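Local coordinates for protein MFP2b (Ascaris suum, PDB 2BJR) that enhances the polymerization of MSP, the major sperm protein, in the amoeboid motility of nematode sperm, and binds zinc, at residues A[6-10]-A[164-168]; A[84-88]-A[174-179]. All coordinates share one frame. Residues are numbered along the deposited sequence.

Interaction 1. Residues A[6-10]-A[164-168]; sequences AKEDT and ARELK
Arg165, on the last part of strand 161-166, reaches across to the extended N-terminal segment 6-10 and makes every polar bond of this contact. Residues Lys7 to Asp9 run as an irregular extended chain (phi -58° to -79°, psi 144° to 161°), far enough from the strand that no backbone pairing forms: the CA atoms of Ala6 and Leu167 are 7.2 Å apart. A long side chain such as arginine's can bridge the 9.0 Å between the CA atoms of Asp9 and Arg165. Arg165, with CB toward the segment and chi1 to chi3 in m, t and p, brings its guanidinium edge to two acceptors. Arg165 NH2 donates to Lys7 O at 2.9 Å, Arg165 NH1 adds a weak bond to Lys7 O at 3.4 Å, and Arg165 NH1 forms a salt bridge with Asp9 OD1 at 2.7 Å. Asp9 CB points sideways, and with chi1 m the carboxylate swings to the guanidinium, whose charge it complements. Ala6, small and pointing toward the strand, sets CB in van der Waals approach to Arg165 NH2 (3.7 Å) and in apolar contact with Leu167 CD2 (4.0 Å). One guanidinium, shared between a main-chain carbonyl and a carboxylate, thus ties the loop before strand 10-15 to the end of strand 161-166. Around it, Asp9 OD1 also hydrogen-bonds Tyr93 OH of strand 92-97, Arg165 NE pairs with Glu110 of strand 110-111, and Tyr91 gives Arg165 a cation-pi partner; backbone bonds join Lys7 to Leu89 and Thr10 to Gln81 of strand 76-81.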
loop_
_atom_site.group_PDB
_atom_site.type_symbol
_atom_site.label_atom_id
_atom_site.label_comp_id
_atom_site.label_asym_id
_atom_site.label_seq_id
_atom_site.Cartn_x
_atom_site.Cartn_y
_atom_site.Cartn_z
ATOM N N ALA A 6 -16.430 22.295 -4.560
ATOM C CA ALA A 6 -15.777 21.015 -4.093
ATOM C C ALA A 6 -16.795 19.977 -3.578
ATOM O O ALA A 6 -17.676 20.323 -2.798
ATOM C CB ALA A 6 -14.763 21.315 -3.018
ATOM N N LYS A 7 -16.701 18.733 -4.054
ATOM C CA LYS A 7 -17.495 17.638 -3.509
ATOM C C LYS A 7 -17.057 17.384 -2.071
ATOM O O LYS A 7 -15.977 17.792 -1.644
ATOM C CB LYS A 7 -17.388 16.336 -4.315
ATOM C CG LYS A 7 -17.672 16.428 -5.826
ATOM C CD LYS A 7 -18.646 15.341 -6.297
ATOM C CE LYS A 7 -18.289 14.776 -7.710
ATOM N NZ LYS A 7 -18.302 13.254 -7.771
ATOM N N GLU A 8 -17.920 16.732 -1.321
ATOM C CA GLU A 8 -17.591 16.329 0.040
ATOM C C GLU A 8 -16.741 15.078 -0.051
ATOM O O GLU A 8 -16.823 14.328 -1.027
ATOM C CB GLU A 8 -18.847 15.934 0.823
ATOM C CG GLU A 8 -19.876 17.019 1.052
ATOM C CD GLU A 8 -21.222 16.441 1.482
ATOM O OE1 GLU A 8 -21.326 15.193 1.744
ATOM O OE2 GLU A 8 -22.167 17.245 1.582
ATOM N N ASP A 9 -16.027 14.786 1.030
ATOM C CA ASP A 9 -15.289 13.542 1.106
ATOM C C ASP A 9 -16.180 12.344 0.940
ATOM O O ASP A 9 -17.319 12.320 1.420
ATOM C CB ASP A 9 -14.576 13.466 2.458
ATOM C CG ASP A 9 -13.797 14.690 2.750
ATOM O OD1 ASP A 9 -12.844 14.975 1.994
ATOM O OD2 ASP A 9 -14.071 15.450 3.688
ATOM N N THR A 10 -15.685 11.317 0.285
ATOM C CA THR A 10 -16.396 10.066 0.186
ATOM C C THR A 10 -15.808 9.060 1.141
ATOM O O THR A 10 -14.624 8.682 1.026
ATOM C CB THR A 10 -16.327 9.461 -1.216
ATOM O OG1 THR A 10 -17.003 10.300 -2.143
ATOM C CG2 THR A 10 -17.101 8.169 -1.278
ATOM N N ALA A 164 -5.243 17.342 4.865
ATOM C CA ALA A 164 -5.872 18.588 4.374
ATOM C C ALA A 164 -6.474 18.345 3.002
ATOM O O ALA A 164 -5.907 17.629 2.160
ATOM C CB ALA A 164 -4.826 19.716 4.298
ATOM N N ARG A 165 -7.662 18.896 2.773
ATOM C CA ARG A 165 -8.221 19.027 1.450
ATOM C C ARG A 165 -7.669 20.306 0.807
ATOM O O ARG A 165 -7.836 21.414 1.348
ATOM C CB ARG A 165 -9.765 19.103 1.513
ATOM C CG ARG A 165 -10.478 17.886 2.037
ATOM C CD ARG A 165 -11.855 18.189 2.682
ATOM N NE ARG A 165 -12.732 18.957 1.777
ATOM C CZ ARG A 165 -13.452 18.465 0.803
ATOM N NH1 ARG A 165 -13.475 17.168 0.539
ATOM N NH2 ARG A 165 -14.190 19.299 0.041
ATOM N N GLU A 166 -7.014 20.142 -0.338
ATOM C CA GLU A 166 -6.465 21.251 -1.097
ATOM C C GLU A 166 -7.468 21.565 -2.183
ATOM O O GLU A 166 -7.789 20.716 -3.013
ATOM C CB GLU A 166 -5.129 20.860 -1.731
ATOM C CG GLU A 166 -4.070 20.489 -0.737
ATOM C CD GLU A 166 -3.250 21.647 -0.217
ATOM O OE1 GLU A 166 -3.483 22.809 -0.617
ATOM O OE2 GLU A 166 -2.370 21.385 0.617
ATOM N N LEU A 167 -7.938 22.806 -2.181
ATOM C CA LEU A 167 -9.040 23.232 -3.025
ATOM C C LEU A 167 -8.577 23.935 -4.310
ATOM O O LEU A 167 -9.402 24.189 -5.194
ATOM C CB LEU A 167 -9.977 24.139 -2.220
ATOM C CG LEU A 167 -10.582 23.449 -0.984
ATOM C CD1 LEU A 167 -11.645 24.331 -0.304
ATOM C CD2 LEU A 167 -11.167 22.112 -1.377
ATOM N N LYS A 168 -7.276 24.188 -4.434
ATOM C CA LYS A 168 -6.720 24.785 -5.666
ATOM C C LYS A 168 -5.629 23.919 -6.315
ATOM O O LYS A 168 -4.783 23.313 -5.638
ATOM C CB LYS A 168 -6.222 26.227 -5.434
ATOM C CG LYS A 168 -5.254 26.433 -4.263
ATOM C CD LYS A 168 -5.364 27.832 -3.611
ATOM C CE LYS A 168 -4.800 27.817 -2.150
ATOM N NZ LYS A 168 -3.924 29.012 -1.783
#

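Interaction 2. Residues A[84-88]-A[174-179]. With ZN (zinc ion), chain C.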
loop_
_atom_site.group_PDB
_atom_site.type_symbol
_atom_site.label_atom_id
_atom_site.label_comp_id
_atom_site.label_asym_id
_atom_site.label_seq_id
_atom_site.Cartn_x
_atom_site.Cartn_y
_atom_site.Cartn_z
ATOM N N GLY A 84 -11.224 9.394 -8.825
ATOM C CA GLY A 84 -11.292 10.525 -9.723
ATOM C C GLY A 84 -10.116 11.410 -9.408
ATOM O O GLY A 84 -9.132 10.954 -8.818
ATOM N N ASN A 85 -10.190 12.664 -9.828
ATOM C CA ASN A 85 -9.135 13.613 -9.547
ATOM C C ASN A 85 -9.694 14.996 -9.278
ATOM O O ASN A 85 -10.923 15.190 -9.227
ATOM C CB ASN A 85 -8.067 13.595 -10.654
ATOM C CG ASN A 85 -8.593 14.070 -11.999
ATOM O OD1 ASN A 85 -9.549 14.851 -12.073
ATOM N ND2 ASN A 85 -7.955 13.595 -13.073
ATOM N N HIS A 86 -8.815 15.959 -9.068
ATOM C CA HIS A 86 -9.269 17.274 -8.641
ATOM C C HIS A 86 -10.176 17.998 -9.663
ATOM O O HIS A 86 -10.917 18.879 -9.286
ATOM C CB HIS A 86 -8.094 18.156 -8.275
ATOM C CG HIS A 86 -7.192 18.454 -9.427
ATOM N ND1 HIS A 86 -7.299 19.613 -10.165
ATOM C CD2 HIS A 86 -6.188 17.736 -9.990
ATOM C CE1 HIS A 86 -6.372 19.613 -11.108
ATOM N NE2 HIS A 86 -5.708 18.474 -11.043
ATOM N N LEU A 87 -10.119 17.623 -10.936
ATOM C CA LEU A 87 -11.021 18.220 -11.927
ATOM C C LEU A 87 -12.486 17.878 -11.671
ATOM O O LEU A 87 -13.336 18.752 -11.792
ATOM C CB LEU A 87 -10.668 17.752 -13.335
ATOM C CG LEU A 87 -9.264 18.095 -13.828
ATOM C CD1 LEU A 87 -9.121 17.631 -15.294
ATOM C CD2 LEU A 87 -8.963 19.572 -13.646
ATOM N N SER A 88 -12.769 16.614 -11.354
ATOM C CA SER A 88 -14.140 16.164 -11.060
ATOM C C SER A 88 -14.532 16.327 -9.591
ATOM O O SER A 88 -15.729 16.440 -9.287
ATOM C CB SER A 88 -14.358 14.701 -11.490
ATOM O OG SER A 88 -13.506 13.774 -10.823
ATOM N N CYS A 174 0.335 15.375 -10.772
ATOM C CA CYS A 174 -0.841 15.223 -11.606
ATOM C C CYS A 174 -0.510 15.349 -13.103
ATOM O O CYS A 174 0.270 16.215 -13.485
ATOM C CB CYS A 174 -1.892 16.276 -11.263
ATOM S SG CYS A 174 -3.490 15.838 -11.968
ATOM N N GLU A 175 -1.152 14.504 -13.916
ATOM C CA GLU A 175 -0.970 14.485 -15.377
ATOM C C GLU A 175 -2.275 14.765 -16.140
ATOM O O GLU A 175 -2.388 14.433 -17.328
ATOM C CB GLU A 175 -0.371 13.137 -15.830
ATOM C CG GLU A 175 1.085 13.237 -16.276
ATOM C CD GLU A 175 1.863 11.941 -16.081
ATOM O OE1 GLU A 175 1.272 10.835 -16.218
ATOM O OE2 GLU A 175 3.086 12.041 -15.796
ATOM N N CYS A 176 -3.252 15.373 -15.469
ATOM C CA CYS A 176 -4.456 15.871 -16.140
ATOM C C CYS A 176 -4.076 17.056 -17.052
ATOM O O CYS A 176 -3.030 17.679 -16.879
ATOM C CB CYS A 176 -5.523 16.303 -15.132
ATOM S SG CYS A 176 -5.332 18.000 -14.521
ATOM N N GLU A 177 -4.936 17.373 -18.005
ATOM C CA GLU A 177 -4.597 18.383 -19.009
ATOM C C GLU A 177 -4.369 19.782 -18.456
ATOM O O GLU A 177 -3.594 20.527 -19.026
ATOM C CB GLU A 177 -5.655 18.444 -20.109
ATOM C CG GLU A 177 -5.207 19.274 -21.308
ATOM C CD GLU A 177 -3.825 18.878 -21.822
ATOM O OE1 GLU A 177 -3.761 17.829 -22.516
ATOM O OE2 GLU A 177 -2.826 19.599 -21.523
ATOM N N GLU A 178 -5.024 20.140 -17.351
ATOM C CA GLU A 178 -4.812 21.456 -16.739
ATOM C C GLU A 178 -3.468 21.562 -16.057
ATOM O O GLU A 178 -2.806 22.603 -16.147
ATOM C CB GLU A 178 -5.895 21.761 -15.705
ATOM C CG GLU A 178 -7.287 22.035 -16.268
ATOM C CD GLU A 178 -8.002 23.104 -15.449
ATOM O OE1 GLU A 178 -7.599 24.292 -15.538
ATOM O OE2 GLU A 178 -8.933 22.768 -14.684
ATOM N N CYS A 179 -3.083 20.502 -15.335
ATOM C CA CYS A 179 -1.829 20.476 -14.626
ATOM C C CYS A 179 -0.668 20.360 -15.624
ATOM O O CYS A 179 0.399 20.938 -15.432
ATOM C CB CYS A 179 -1.806 19.345 -13.611
ATOM S SG CYS A 179 -3.013 19.523 -12.256
HETATM ZN ZN ZN C . -4.345 17.884 -12.445
#
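Metal coordination dominates this contact: the zinc ion is held by His86 NE2 at 2.0 Å, Cys174 SG and Cys176 SG each at 2.3 Å, and Cys179 SG at 2.1 Å, a site of three cysteines and one histidine. The three sulfurs therefore crowd the tip of the imidazole, from Cys179 SG at 3.1 Å to Cys174 SG at 3.6 Å from His86 NE2. No hydrogen bond crosses between the segments; those present shape each one. Cys176 N donates to the ligand sulfur Cys174 SG (3.5 Å). Separately, Cys179 N donates to Cys176 SG (3.5 Å), the N-cap bond of helix 177-180. Asn85 caps helix 86-89 through OD1, accepting from Leu87 N at 3.0 Å, while Gly84 adopts backbone angles that call for glycine. In the apolar packing, Leu87 points toward the other segment and lays CD1 3.8 Å from Cys176 CB, with as much area covered (55 Å²) as His86; Leu87 CD2 also lies 3.4 Å from Glu178 OE2. Soft thiolates and an imidazole nitrogen suit zinc, and four protein ligands are consistent with a structural metal cross-linking distant parts of the chain.

In the fold
Interactions 1 and 2 lie on the same side of the chain's centre, 22 Å from it, with their own centres 13 Å apart. Their segments alternate along the sequence: 6-10, 84-88, 164-168, 174-179. Strand 161-166, which carries Arg165, is followed by the cysteine-bearing segment, so two successive parts of the chain are tied back to earlier ones, first by a salt bridge and then by zinc. The contacts meet where Lys7 CE packs 3.4 Å from Ser88 O. The side chain of Leu167 is about 9 Å from that of His86 and about 13 Å from the zinc, leaving interaction 1 outside the metal's coordination shell.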